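Local structure of putative GH105 family protein (Salmonella enterica subsp. enterica serovar Paratyphi A, 3QWT) at residues P334-G346 with I357-A369. The protein is of unknown function but probably acts as a glycoside hydrolase of family GH105, built on an alpha/alpha toroid. Residues are numbered along the deposited sequence; the frame is centred on the assembly and turned at random.
Sequences PEGELLQTSFGTG and IPLTSMPYGQAMA
Ser342 and Leu359 form a single beta bridge, an antiparallel, non-hydrogen-bonded pair of segments 334-346 and 357-369, flanked by bonds from Phe343 N to Pro358 O (2.8 Å) and from Thr360 N to Thr341 O (2.7 Å). Beyond this bridge, side chains of the helix reach backbone groups of the loop. Tyr364 OH donates to Ser342 O at 2.5 Å, in the plane of that carbonyl and on a lone pair. CG of Tyr364 stands between the backbone N and the carbonyl carbon (chi1 57°), which swings the ring so that its hydroxyl meets the 342-344 backbone; Thr341 CG2 lies 3.8 Å from Tyr364 CE1, Met362 CB sits over one face, toward its rim, and Trp67 stacks on the ring. Selenomethionine Met362, at the N-cap position, curls its chain so that SE lies at the edge of the Phe343 ring, a Met-aromatic contact with Met362 CE 3.5 Å from Phe343 CE1. Nearer the start of the loop, the Gln366 amide bonds through both ends: OE1 accepts from Leu338 N almost linearly (173°), while NE2 donates to Gly336 O at 2.8 Å and also to Val33 O. Leu338 CD2 packs against the first two turns, 3.2 Å from Gly365 O and beside Ala369 CB. Two backbone groups flanking Glu337 thus fix the buried amide's rotation; this amide and the Tyr364 hydroxyl together tie segment 334-346 to the toroid's last helix, 363-377.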
ATOM      1  N   PRO A 334     -55.346   7.902  18.143  1.00 60.04           N
ATOM      2  CA  PRO A 334     -55.276   6.827  19.140  1.00 56.51           C
ATOM      3  C   PRO A 334     -55.188   5.452  18.478  1.00 60.40           C
ATOM      4  O   PRO A 334     -54.738   4.492  19.098  1.00 62.70           O
ATOM      5  CB  PRO A 334     -56.584   6.981  19.920  1.00 59.26           C
ATOM      6  CG  PRO A 334     -56.991   8.405  19.700  1.00 65.15           C
ATOM      7  CD  PRO A 334     -56.556   8.725  18.301  1.00 65.14           C
ATOM      8  N   GLU A 335     -55.605   5.367  17.220  1.00 63.55           N
ATOM      9  CA  GLU A 335     -55.484   4.127  16.462  1.00 68.05           C
ATOM     10  C   GLU A 335     -54.060   3.954  15.953  1.00 68.27           C
ATOM     11  O   GLU A 335     -53.652   2.845  15.618  1.00 71.02           O
ATOM     12  CB  GLU A 335     -56.464   4.108  15.284  1.00 76.79           C
ATOM     13  CG  GLU A 335     -57.927   3.937  15.678  1.00 85.86           C
ATOM     14  CD  GLU A 335     -58.392   4.963  16.698  1.00 94.69           C
ATOM     15  OE1 GLU A 335     -58.621   4.573  17.868  1.00 97.64           O
ATOM     16  OE2 GLU A 335     -58.534   6.153  16.332  1.00 97.39           O
ATOM     17  N   GLY A 336     -53.317   5.059  15.891  1.00 61.99           N
ATOM     18  CA  GLY A 336     -51.924   5.039  15.474  1.00 59.24           C
ATOM     19  C   GLY A 336     -51.671   5.597  14.082  1.00 55.71           C
ATOM     20  O   GLY A 336     -50.581   5.457  13.548  1.00 53.25           O
ATOM     21  N   GLU A 337     -52.685   6.233  13.508  1.00 56.39           N
ATOM     22  CA  GLU A 337     -52.633   6.743  12.145  1.00 53.81           C
ATOM     23  C   GLU A 337     -52.078   8.143  12.159  1.00 55.69           C
ATOM     24  O   GLU A 337     -52.543   8.988  12.923  1.00 58.40           O
ATOM     25  CB  GLU A 337     -54.045   6.765  11.550  1.00 61.50           C
ATOM     26  CG  GLU A 337     -54.208   7.573  10.264  1.00 65.10           C
ATOM     27  CD  GLU A 337     -55.651   7.575   9.757  1.00 67.73           C
ATOM     28  OE1 GLU A 337     -56.554   7.223  10.548  1.00 72.25           O
ATOM     29  OE2 GLU A 337     -55.883   7.920   8.574  1.00 62.67           O
ATOM     30  N   LEU A 338     -51.073   8.395  11.326  1.00 53.79           N
ATOM     31  CA  LEU A 338     -50.507   9.732  11.238  1.00 54.11           C
ATOM     32  C   LEU A 338     -51.510  10.607  10.517  1.00 55.08           C
ATOM     33  O   LEU A 338     -51.760  10.407   9.333  1.00 57.45           O
ATOM     34  CB  LEU A 338     -49.161   9.723  10.503  1.00 49.95           C
ATOM     35  CG  LEU A 338     -48.441  11.075  10.519  1.00 50.28           C
ATOM     36  CD1 LEU A 338     -48.197  11.516  11.942  1.00 48.84           C
ATOM     37  CD2 LEU A 338     -47.120  11.038   9.736  1.00 50.46           C
ATOM     38  N   LEU A 339     -52.081  11.575  11.229  1.00 54.49           N
ATOM     39  CA  LEU A 339     -53.255  12.291  10.724  1.00 66.93           C
ATOM     40  C   LEU A 339     -53.122  12.999   9.365  1.00 76.25           C
ATOM     41  O   LEU A 339     -53.664  12.522   8.366  1.00 89.69           O
ATOM     42  CB  LEU A 339     -53.844  13.223  11.793  1.00 63.19           C
ATOM     43  CG  LEU A 339     -54.520  12.446  12.927  1.00 58.40           C
ATOM     44  CD1 LEU A 339     -55.051  13.375  14.020  1.00 61.89           C
ATOM     45  CD2 LEU A 339     -55.624  11.543  12.372  1.00 63.79           C
ATOM     46  N   GLN A 340     -52.422  14.124   9.315  1.00 65.92           N
ATOM     47  CA  GLN A 340     -52.406  14.934   8.096  1.00 64.31           C
ATOM     48  C   GLN A 340     -51.463  14.431   6.987  1.00 61.85           C
ATOM     49  O   GLN A 340     -50.596  15.168   6.518  1.00 61.29           O
ATOM     50  CB  GLN A 340     -52.048  16.373   8.444  1.00 60.72           C
ATOM     51  CG  GLN A 340     -53.103  17.086   9.227  1.00 62.89           C
ATOM     52  CD  GLN A 340     -54.070  17.827   8.330  1.00 64.52           C
ATOM     53  OE1 GLN A 340     -53.700  18.789   7.655  1.00 64.67           O
ATOM     54  NE2 GLN A 340     -55.316  17.379   8.313  1.00 64.10           N
ATOM     55  N   THR A 341     -51.637  13.186   6.562  1.00 52.31           N
ATOM     56  CA  THR A 341     -50.864  12.647   5.452  1.00 47.86           C
ATOM     57  C   THR A 341     -51.556  12.913   4.104  1.00 49.53           C
ATOM     58  O   THR A 341     -52.754  12.678   3.965  1.00 55.57           O
ATOM     59  CB  THR A 341     -50.674  11.125   5.613  1.00 49.58           C
ATOM     60  OG1 THR A 341     -50.055  10.841   6.876  1.00 50.52           O
ATOM     61  CG2 THR A 341     -49.844  10.556   4.460  1.00 39.99           C
ATOM     62  N   SER A 342     -50.803  13.396   3.116  1.00 45.99           N
ATOM     63  CA  SER A 342     -51.321  13.586   1.755  1.00 40.73           C
ATOM     64  C   SER A 342     -51.032  12.365   0.894  1.00 37.37           C
ATOM     65  O   SER A 342     -49.992  11.715   1.033  1.00 37.06           O
ATOM     66  CB  SER A 342     -50.726  14.835   1.081  1.00 46.79           C
ATOM     67  OG  SER A 342     -49.328  14.690   0.815  1.00 50.53           O
ATOM     68  N   PHE A 343     -51.964  12.072  -0.001  1.00 49.41           N
ATOM     69  CA  PHE A 343     -51.907  10.903  -0.861  1.00 51.16           C
ATOM     70  C   PHE A 343     -50.806  11.080  -1.895  1.00 53.40           C
ATOM     71  O   PHE A 343     -50.244  12.163  -2.024  1.00 55.01           O
ATOM     72  CB  PHE A 343     -53.263  10.694  -1.535  1.00 52.35           C
ATOM     73  CG  PHE A 343     -53.305   9.515  -2.452  1.00 55.41           C
ATOM     74  CD1 PHE A 343     -53.114   8.234  -1.958  1.00 52.71           C
ATOM     75  CD2 PHE A 343     -53.522   9.683  -3.812  1.00 53.04           C
ATOM     76  CE1 PHE A 343     -53.145   7.138  -2.805  1.00 46.82           C
ATOM     77  CE2 PHE A 343     -53.553   8.596  -4.662  1.00 52.36           C
ATOM     78  CZ  PHE A 343     -53.369   7.317  -4.157  1.00 44.02           C
ATOM     79  N   GLY A 344     -50.490  10.012  -2.622  1.00 59.34           N
ATOM     80  CA  GLY A 344     -49.448  10.068  -3.632  1.00 60.48           C
ATOM     81  C   GLY A 344     -49.606  11.310  -4.480  1.00 59.61           C
ATOM     82  O   GLY A 344     -50.716  11.611  -4.940  1.00 58.55           O
ATOM     83  N   THR A 345     -48.510  12.036  -4.682  1.00 51.34           N
ATOM     84  CA  THR A 345     -48.574  13.313  -5.399  1.00 53.79           C
ATOM     85  C   THR A 345     -47.656  13.347  -6.622  1.00 50.84           C
ATOM     86  O   THR A 345     -46.424  13.317  -6.491  1.00 46.68           O
ATOM     87  CB  THR A 345     -48.204  14.509  -4.477  1.00 47.72           C
ATOM     88  OG1 THR A 345     -49.128  14.597  -3.392  1.00 47.64           O
ATOM     89  CG2 THR A 345     -48.210  15.823  -5.250  1.00 44.64           C
ATOM     90  N   GLY A 346     -48.264  13.430  -7.804  1.00 45.01           N
ATOM     91  CA  GLY A 346     -47.531  13.573  -9.051  1.00 47.15           C
ATOM     92  C   GLY A 346     -46.973  14.969  -9.310  1.00 48.95           C
ATOM     93  O   GLY A 346     -46.921  15.824  -8.415  1.00 46.02           O
ATOM     94  N   ILE A 357     -54.437  18.085  -3.099  1.00 58.54           N
ATOM     95  CA  ILE A 357     -54.171  16.657  -2.947  1.00 59.10           C
ATOM     96  C   ILE A 357     -54.977  16.084  -1.774  1.00 58.06           C
ATOM     97  O   ILE A 357     -54.965  16.642  -0.684  1.00 60.47           O
ATOM     98  CB  ILE A 357     -52.660  16.385  -2.697  1.00 55.49           C
ATOM     99  CG1 ILE A 357     -51.820  16.873  -3.876  1.00 53.16           C
ATOM    100  CG2 ILE A 357     -52.405  14.910  -2.436  1.00 53.77           C
ATOM    101  CD1 ILE A 357     -51.995  16.055  -5.124  1.00 48.85           C
ATOM    102  N   PRO A 358     -55.667  14.954  -1.990  1.00 61.44           N
ATOM    103  CA  PRO A 358     -56.446  14.315  -0.920  1.00 61.16           C
ATOM    104  C   PRO A 358     -55.593  13.857   0.266  1.00 60.70           C
ATOM    105  O   PRO A 358     -54.433  13.437   0.090  1.00 55.41           O
ATOM    106  CB  PRO A 358     -57.034  13.083  -1.607  1.00 62.74           C
ATOM    107  CG  PRO A 358     -56.916  13.343  -3.059  1.00 63.30           C
ATOM    108  CD  PRO A 358     -55.725  14.188  -3.247  1.00 57.98           C
ATOM    109  N   LEU A 359     -56.178  13.920   1.459  1.00 56.90           N
ATOM    110  CA  LEU A 359     -55.517  13.456   2.676  1.00 57.73           C
ATOM    111  C   LEU A 359     -55.916  12.023   3.025  1.00 58.89           C
ATOM    112  O   LEU A 359     -57.084  11.658   2.910  1.00 60.03           O
ATOM    113  CB  LEU A 359     -55.852  14.392   3.834  1.00 58.34           C
ATOM    114  CG  LEU A 359     -55.445  15.844   3.606  1.00 54.33           C
ATOM    115  CD1 LEU A 359     -56.145  16.778   4.575  1.00 56.24           C
ATOM    116  CD2 LEU A 359     -53.935  15.999   3.704  1.00 49.23           C
ATOM    117  N   THR A 360     -54.960  11.207   3.453  1.00 60.72           N
ATOM    118  CA  THR A 360     -55.260   9.805   3.758  1.00 60.50           C
ATOM    119  C   THR A 360     -54.020   9.069   4.260  1.00 54.93           C
ATOM    120  O   THR A 360     -52.901   9.437   3.928  1.00 51.50           O
ATOM    121  CB  THR A 360     -55.807   9.049   2.521  1.00 74.23           C
ATOM    122  OG1 THR A 360     -56.288   7.753   2.911  1.00 69.75           O
ATOM    123  CG2 THR A 360     -54.711   8.888   1.462  1.00 75.92           C
ATOM    124  N   SER A 361     -54.236   8.016   5.041  1.00 44.91           N
ATOM    125  CA  SER A 361     -53.151   7.270   5.650  1.00 47.55           C
ATOM    126  C   SER A 361     -52.346   6.479   4.611  1.00 45.28           C
ATOM    127  O   SER A 361     -52.906   5.948   3.664  1.00 49.69           O
ATOM    128  CB  SER A 361     -53.718   6.337   6.717  1.00 44.67           C
ATOM    129  OG  SER A 361     -54.699   5.475   6.164  1.00 47.33           O
HETATM  130  N   MSE A 362     -51.031   6.412   4.776  1.00 39.74           N
HETATM  131  CA  MSE A 362     -50.204   5.713   3.796  1.00 43.26           C
HETATM  132  C   MSE A 362     -49.007   5.044   4.446  1.00 45.64           C
HETATM  133  O   MSE A 362     -48.553   5.467   5.505  1.00 41.78           O
HETATM  134  CB  MSE A 362     -49.735   6.675   2.696  1.00 40.37           C
HETATM  135  CG  MSE A 362     -50.892   7.312   1.935  1.00 41.68           C
HETATM  136 SE   MSE A 362     -51.719   6.006   0.734  0.61 49.07          SE
HETATM  137  CE  MSE A 362     -50.462   6.201  -0.749  1.00 41.95           C
ATOM    138  N   PRO A 363     -48.505   3.973   3.821  1.00 45.44           N
ATOM    139  CA  PRO A 363     -47.289   3.318   4.317  1.00 50.27           C
ATOM    140  C   PRO A 363     -46.186   4.337   4.629  1.00 48.68           C
ATOM    141  O   PRO A 363     -45.584   4.277   5.693  1.00 48.97           O
ATOM    142  CB  PRO A 363     -46.883   2.415   3.149  1.00 49.33           C
ATOM    143  CG  PRO A 363     -48.183   2.061   2.500  1.00 49.54           C
ATOM    144  CD  PRO A 363     -49.070   3.290   2.645  1.00 44.39           C
ATOM    145  N   TYR A 364     -45.942   5.279   3.727  1.00 53.26           N
ATOM    146  CA  TYR A 364     -44.887   6.265   3.958  1.00 50.97           C
ATOM    147  C   TYR A 364     -45.231   7.256   5.076  1.00 52.74           C
ATOM    148  O   TYR A 364     -44.341   7.746   5.775  1.00 51.58           O
ATOM    149  CB  TYR A 364     -44.548   7.006   2.669  1.00 41.74           C
ATOM    150  CG  TYR A 364     -45.724   7.692   2.026  1.00 47.60           C
ATOM    151  CD1 TYR A 364     -46.120   8.960   2.432  1.00 49.86           C
ATOM    152  CD2 TYR A 364     -46.426   7.081   0.996  1.00 46.56           C
ATOM    153  CE1 TYR A 364     -47.198   9.601   1.832  1.00 50.84           C
ATOM    154  CE2 TYR A 364     -47.498   7.712   0.386  1.00 45.92           C
ATOM    155  CZ  TYR A 364     -47.886   8.970   0.810  1.00 48.79           C
ATOM    156  OH  TYR A 364     -48.958   9.594   0.199  1.00 44.96           O
ATOM    157  N   GLY A 365     -46.519   7.543   5.246  1.00 46.42           N
ATOM    158  CA  GLY A 365     -46.953   8.375   6.352  1.00 46.55           C
ATOM    159  C   GLY A 365     -46.548   7.759   7.677  1.00 45.88           C
ATOM    160  O   GLY A 365     -45.863   8.384   8.479  1.00 46.55           O
ATOM    161  N   GLN A 366     -46.973   6.520   7.901  1.00 47.03           N
ATOM    162  CA  GLN A 366     -46.605   5.779   9.100  1.00 47.30           C
ATOM    163  C   GLN A 366     -45.090   5.591   9.203  1.00 48.45           C
ATOM    164  O   GLN A 366     -44.497   5.706  10.277  1.00 55.37           O
ATOM    165  CB  GLN A 366     -47.266   4.398   9.084  1.00 47.77           C
ATOM    166  CG  GLN A 366     -48.771   4.410   8.823  1.00 45.12           C
ATOM    167  CD  GLN A 366     -49.518   5.272   9.808  1.00 44.57           C
ATOM    168  OE1 GLN A 366     -50.122   6.283   9.439  1.00 45.35           O
ATOM    169  NE2 GLN A 366     -49.476   4.883  11.077  1.00 47.02           N
ATOM    170  N   ALA A 367     -44.459   5.275   8.085  1.00 35.92           N
ATOM    171  CA  ALA A 367     -43.047   4.935   8.134  1.00 46.11           C
ATOM    172  C   ALA A 367     -42.244   6.161   8.521  1.00 42.86           C
ATOM    173  O   ALA A 367     -41.375   6.101   9.388  1.00 45.27           O
ATOM    174  CB  ALA A 367     -42.568   4.351   6.806  1.00 41.91           C
HETATM  175  N   MSE A 368     -42.560   7.286   7.898  1.00 41.17           N
HETATM  176  CA  MSE A 368     -41.822   8.510   8.195  1.00 46.06           C
HETATM  177  C   MSE A 368     -41.997   8.923   9.660  1.00 42.67           C
HETATM  178  O   MSE A 368     -41.045   9.347  10.310  1.00 42.08           O
HETATM  179  CB  MSE A 368     -42.188   9.615   7.204  1.00 47.21           C
HETATM  180  CG  MSE A 368     -41.676   9.284   5.809  1.00 46.51           C
HETATM  181 SE   MSE A 368     -42.667  10.179   4.400  0.87 59.81          SE
HETATM  182  CE  MSE A 368     -41.540  11.779   4.248  1.00 34.61           C
ATOM    183  N   ALA A 369     -43.198   8.747  10.201  1.00 38.50           N
ATOM    184  CA  ALA A 369     -43.361   8.955  11.630  1.00 43.13           C
ATOM    185  C   ALA A 369     -42.348   8.106  12.402  1.00 44.56           C
ATOM    186  O   ALA A 369     -41.721   8.582  13.345  1.00 42.98           O
ATOM    187  CB  ALA A 369     -44.781   8.647  12.074  1.00 46.28           C
TER